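Local coordinates for thiamin pyrophosphokinase (Saccharomyces cerevisiae, PDB 1IG0), which transfers a pyrophosphate group from ATP to thiamine, making thiamine diphosphate and AMP, and is the sole yeast enzyme able to do so, at residues L64-L75 / P91-S102. Numbering follows the deposited sequence.
Sequences LKVCADGAANRL and PNYIIGDLDSLS
Asn73 holds the 97-102 loop with both ends of its amide. Asn73 OD1 accepts from Ser102 N at 2.9 Å, in the carbonyl plane and on a lone pair. Asn73 ND2 donates to Ser100 O, also at 2.9 Å, from above that carbonyl's plane. CG lies anti to the carbonyl carbon (chi1 -62°), which directs the amide from the helix onto the loop. With an alanine here, Ser100 O and Ser102 N would probably lose these partners and the loop could shift. The preceding residue packs too: Ala72 CB touches Leu101 CD1 and Ile94 CD1.

Asp69 projects into the same loop. Ser100 OG gives Asp69 OD2 a weak hydrogen bond of 3.3 Å. Asp97 OD2 lies 3.5 Å from Asp69 OD2, two acceptors with no bond between them. Asp97 OD2 also accepts from Asp99 N in an Asx turn.

Strand 93-96 leads into this loop and pairs in parallel with strand 64-68. Cys67 N donates to Tyr93 O, Ile95 N to Cys67 O, and Asp69 N to Ile95 O. At the other end Asn92 OD1 takes Lys65 N at 2.8 Å. Leu64 CD1 meets the Tyr93 ring at its edge, 3.6 Å from CE1.

The two strands form a beta-alpha-beta crossover of the catalytic domain, through helices 71-78 and 83-88. The side chain of Asp97, in the strand-end loop, lies about 6 Å from a bound thiamine. Strands 38-43 and 115-118 flank the pair in the sheet. Helix 126-139 packs against Ala68, Tyr93 and Ile95, and helix 103-111, whose N-cap is Ser102 through weak bonds, against Leu75 and Pro91.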
loop_
_atom_site.group_PDB
_atom_site.type_symbol
_atom_site.label_atom_id
_atom_site.label_comp_id
_atom_site.label_asym_id
_atom_site.label_seq_id
_atom_site.Cartn_x
_atom_site.Cartn_y
_atom_site.Cartn_z
ATOM N N LEU B 64 -4.918 -5.253 -25.872
ATOM C CA LEU B 64 -5.674 -6.243 -25.116
ATOM C C LEU B 64 -6.212 -5.695 -23.796
ATOM O O LEU B 64 -5.563 -4.885 -23.137
ATOM C CB LEU B 64 -4.791 -7.463 -24.829
ATOM C CG LEU B 64 -5.464 -8.672 -24.168
ATOM C CD1 LEU B 64 -6.382 -9.354 -25.168
ATOM C CD2 LEU B 64 -4.408 -9.650 -23.687
ATOM N N LYS B 65 -7.411 -6.137 -23.424
ATOM C CA LYS B 65 -8.028 -5.733 -22.165
ATOM C C LYS B 65 -8.422 -6.993 -21.414
ATOM O O LYS B 65 -9.167 -7.829 -21.928
ATOM C CB LYS B 65 -9.271 -4.869 -22.396
ATOM C CG LYS B 65 -8.992 -3.491 -22.971
ATOM C CD LYS B 65 -8.821 -3.540 -24.478
ATOM C CE LYS B 65 -8.572 -2.154 -25.046
ATOM N NZ LYS B 65 -8.552 -2.180 -26.532
ATOM N N VAL B 66 -7.919 -7.127 -20.193
ATOM C CA VAL B 66 -8.205 -8.303 -19.384
ATOM C C VAL B 66 -8.824 -7.941 -18.040
ATOM O O VAL B 66 -8.390 -6.998 -17.378
ATOM C CB VAL B 66 -6.915 -9.122 -19.130
ATOM C CG1 VAL B 66 -7.206 -10.299 -18.210
ATOM C CG2 VAL B 66 -6.343 -9.616 -20.454
ATOM N N CYS B 67 -9.844 -8.699 -17.652
ATOM C CA CYS B 67 -10.523 -8.498 -16.380
ATOM C C CYS B 67 -10.208 -9.667 -15.459
ATOM O O CYS B 67 -10.371 -10.828 -15.840
ATOM C CB CYS B 67 -12.038 -8.410 -16.578
ATOM S SG CYS B 67 -12.635 -6.816 -17.167
ATOM N N ALA B 68 -9.748 -9.359 -14.252
ATOM C CA ALA B 68 -9.428 -10.394 -13.280
ATOM C C ALA B 68 -10.661 -10.743 -12.452
ATOM O O ALA B 68 -11.032 -10.015 -11.528
ATOM C CB ALA B 68 -8.297 -9.931 -12.368
ATOM N N ASP B 69 -11.295 -11.857 -12.805
ATOM C CA ASP B 69 -12.480 -12.351 -12.112
ATOM C C ASP B 69 -13.508 -11.267 -11.792
ATOM O O ASP B 69 -14.201 -10.781 -12.683
ATOM C CB ASP B 69 -12.062 -13.068 -10.824
ATOM C CG ASP B 69 -13.186 -13.887 -10.219
ATOM O OD1 ASP B 69 -14.253 -13.999 -10.858
ATOM O OD2 ASP B 69 -13.000 -14.422 -9.107
ATOM N N GLY B 70 -13.602 -10.896 -10.519
ATOM C CA GLY B 70 -14.558 -9.884 -10.098
ATOM C C GLY B 70 -14.451 -8.548 -10.814
ATOM O O GLY B 70 -15.395 -7.755 -10.803
ATOM N N ALA B 71 -13.304 -8.293 -11.434
ATOM C CA ALA B 71 -13.091 -7.045 -12.157
ATOM C C ALA B 71 -14.161 -6.845 -13.226
ATOM O O ALA B 71 -14.436 -5.717 -13.637
ATOM C CB ALA B 71 -11.714 -7.046 -12.796
ATOM N N ALA B 72 -14.754 -7.947 -13.678
ATOM C CA ALA B 72 -15.799 -7.886 -14.693
ATOM C C ALA B 72 -17.004 -7.149 -14.126
ATOM O O ALA B 72 -17.660 -6.384 -14.833
ATOM C CB ALA B 72 -16.196 -9.292 -15.127
ATOM N N ASN B 73 -17.296 -7.384 -12.849
ATOM C CA ASN B 73 -18.415 -6.713 -12.195
ATOM C C ASN B 73 -18.092 -5.227 -12.117
ATOM O O ASN B 73 -18.932 -4.376 -12.407
ATOM C CB ASN B 73 -18.631 -7.246 -10.772
ATOM C CG ASN B 73 -18.975 -8.721 -10.741
ATOM O OD1 ASN B 73 -19.788 -9.197 -11.532
ATOM N ND2 ASN B 73 -18.369 -9.450 -9.811
ATOM N N ARG B 74 -16.855 -4.931 -11.726
ATOM C CA ARG B 74 -16.381 -3.560 -11.596
ATOM C C ARG B 74 -16.551 -2.779 -12.894
ATOM O O ARG B 74 -17.044 -1.652 -12.890
ATOM C CB ARG B 74 -14.905 -3.560 -11.188
ATOM C CG ARG B 74 -14.602 -4.358 -9.929
ATOM C CD ARG B 74 -15.313 -3.785 -8.712
ATOM N NE ARG B 74 -14.966 -4.507 -7.490
ATOM C CZ ARG B 74 -15.405 -4.181 -6.279
ATOM N NH1 ARG B 74 -16.214 -3.141 -6.122
ATOM N NH2 ARG B 74 -15.032 -4.890 -5.223
ATOM N N LEU B 75 -16.137 -3.382 -14.004
ATOM C CA LEU B 75 -16.245 -2.738 -15.309
ATOM C C LEU B 75 -17.711 -2.574 -15.687
ATOM O O LEU B 75 -18.135 -1.511 -16.143
ATOM C CB LEU B 75 -15.533 -3.578 -16.373
ATOM C CG LEU B 75 -15.560 -3.033 -17.803
ATOM C CD1 LEU B 75 -14.844 -1.688 -17.856
ATOM C CD2 LEU B 75 -14.903 -4.032 -18.747
ATOM N N PRO B 91 -14.238 -6.389 -22.533
ATOM C CA PRO B 91 -12.880 -6.895 -22.322
ATOM C C PRO B 91 -12.637 -8.091 -23.241
ATOM O O PRO B 91 -13.587 -8.747 -23.673
ATOM C CB PRO B 91 -12.891 -7.291 -20.851
ATOM C CG PRO B 91 -14.289 -7.785 -20.669
ATOM C CD PRO B 91 -15.113 -6.743 -21.401
ATOM N N ASN B 92 -11.375 -8.374 -23.546
ATOM C CA ASN B 92 -11.062 -9.507 -24.406
ATOM C C ASN B 92 -11.165 -10.804 -23.616
ATOM O O ASN B 92 -11.662 -11.808 -24.124
ATOM C CB ASN B 92 -9.659 -9.375 -25.006
ATOM C CG ASN B 92 -9.522 -8.169 -25.913
ATOM O OD1 ASN B 92 -9.130 -7.089 -25.474
ATOM N ND2 ASN B 92 -9.857 -8.345 -27.187
ATOM N N TYR B 93 -10.696 -10.778 -22.371
ATOM C CA TYR B 93 -10.748 -11.956 -21.509
ATOM C C TYR B 93 -11.221 -11.637 -20.095
ATOM O O TYR B 93 -11.097 -10.510 -19.613
ATOM C CB TYR B 93 -9.368 -12.606 -21.353
ATOM C CG TYR B 93 -8.690 -13.099 -22.605
ATOM C CD1 TYR B 93 -7.781 -12.296 -23.292
ATOM C CD2 TYR B 93 -8.900 -14.399 -23.064
ATOM C CE1 TYR B 93 -7.091 -12.777 -24.401
ATOM C CE2 TYR B 93 -8.217 -14.891 -24.173
ATOM C CZ TYR B 93 -7.311 -14.076 -24.835
ATOM O OH TYR B 93 -6.612 -14.563 -25.914
ATOM N N ILE B 94 -11.754 -12.663 -19.442
ATOM C CA ILE B 94 -12.186 -12.606 -18.053
ATOM C C ILE B 94 -11.651 -13.933 -17.528
ATOM O O ILE B 94 -11.999 -14.994 -18.052
ATOM C CB ILE B 94 -13.717 -12.591 -17.893
ATOM C CG1 ILE B 94 -14.291 -11.276 -18.418
ATOM C CG2 ILE B 94 -14.076 -12.765 -16.424
ATOM C CD1 ILE B 94 -15.804 -11.164 -18.251
ATOM N N ILE B 95 -10.789 -13.881 -16.520
ATOM C CA ILE B 95 -10.215 -15.106 -15.985
ATOM C C ILE B 95 -10.153 -15.109 -14.460
ATOM O O ILE B 95 -9.927 -14.074 -13.832
ATOM C CB ILE B 95 -8.802 -15.333 -16.576
ATOM C CG1 ILE B 95 -8.279 -16.713 -16.178
ATOM C CG2 ILE B 95 -7.863 -14.231 -16.113
ATOM C CD1 ILE B 95 -7.014 -17.116 -16.913
ATOM N N GLY B 96 -10.367 -16.286 -13.881
ATOM C CA GLY B 96 -10.350 -16.445 -12.436
ATOM C C GLY B 96 -11.243 -17.616 -12.068
ATOM O O GLY B 96 -11.700 -18.335 -12.958
ATOM N N ASP B 97 -11.500 -17.826 -10.778
ATOM C CA ASP B 97 -12.357 -18.938 -10.372
ATOM C C ASP B 97 -13.815 -18.630 -10.708
ATOM O O ASP B 97 -14.653 -19.528 -10.773
ATOM C CB ASP B 97 -12.183 -19.251 -8.877
ATOM C CG ASP B 97 -12.692 -18.150 -7.975
ATOM O OD1 ASP B 97 -11.960 -17.777 -7.035
ATOM O OD2 ASP B 97 -13.824 -17.670 -8.190
ATOM N N LEU B 98 -14.101 -17.346 -10.917
ATOM C CA LEU B 98 -15.429 -16.872 -11.305
ATOM C C LEU B 98 -16.571 -16.937 -10.291
ATOM O O LEU B 98 -17.715 -16.655 -10.645
ATOM C CB LEU B 98 -15.873 -17.592 -12.582
ATOM C CG LEU B 98 -14.840 -17.701 -13.706
ATOM C CD1 LEU B 98 -15.486 -18.347 -14.922
ATOM C CD2 LEU B 98 -14.294 -16.324 -14.056
ATOM N N ASP B 99 -16.289 -17.298 -9.045
ATOM C CA ASP B 99 -17.358 -17.371 -8.053
ATOM C C ASP B 99 -17.921 -15.999 -7.685
ATOM O O ASP B 99 -19.123 -15.857 -7.458
ATOM C CB ASP B 99 -16.881 -18.089 -6.786
ATOM C CG ASP B 99 -16.694 -19.578 -6.996
ATOM O OD1 ASP B 99 -17.566 -20.203 -7.638
ATOM O OD2 ASP B 99 -15.684 -20.129 -6.510
ATOM N N SER B 100 -17.054 -14.993 -7.632
ATOM C CA SER B 100 -17.475 -13.638 -7.286
ATOM C C SER B 100 -18.177 -12.958 -8.456
ATOM O O SER B 100 -18.749 -11.878 -8.306
ATOM C CB SER B 100 -16.266 -12.797 -6.871
ATOM O OG SER B 100 -15.415 -12.557 -7.976
ATOM N N LEU B 101 -18.129 -13.596 -9.619
ATOM C CA LEU B 101 -18.749 -13.048 -10.817
ATOM C C LEU B 101 -20.273 -13.037 -10.720
ATOM O O LEU B 101 -20.904 -14.071 -10.500
ATOM C CB LEU B 101 -18.314 -13.861 -12.041
ATOM C CG LEU B 101 -18.677 -13.314 -13.423
ATOM C CD1 LEU B 101 -18.068 -11.934 -13.605
ATOM C CD2 LEU B 101 -18.164 -14.263 -14.494
ATOM N N SER B 102 -20.856 -11.853 -10.876
ATOM C CA SER B 102 -22.305 -11.694 -10.826
ATOM C C SER B 102 -22.952 -12.540 -11.914
ATOM O O SER B 102 -22.485 -12.554 -13.054
ATOM C CB SER B 102 -22.675 -10.223 -11.031
ATOM O OG SER B 102 -24.055 -10.075 -11.316
#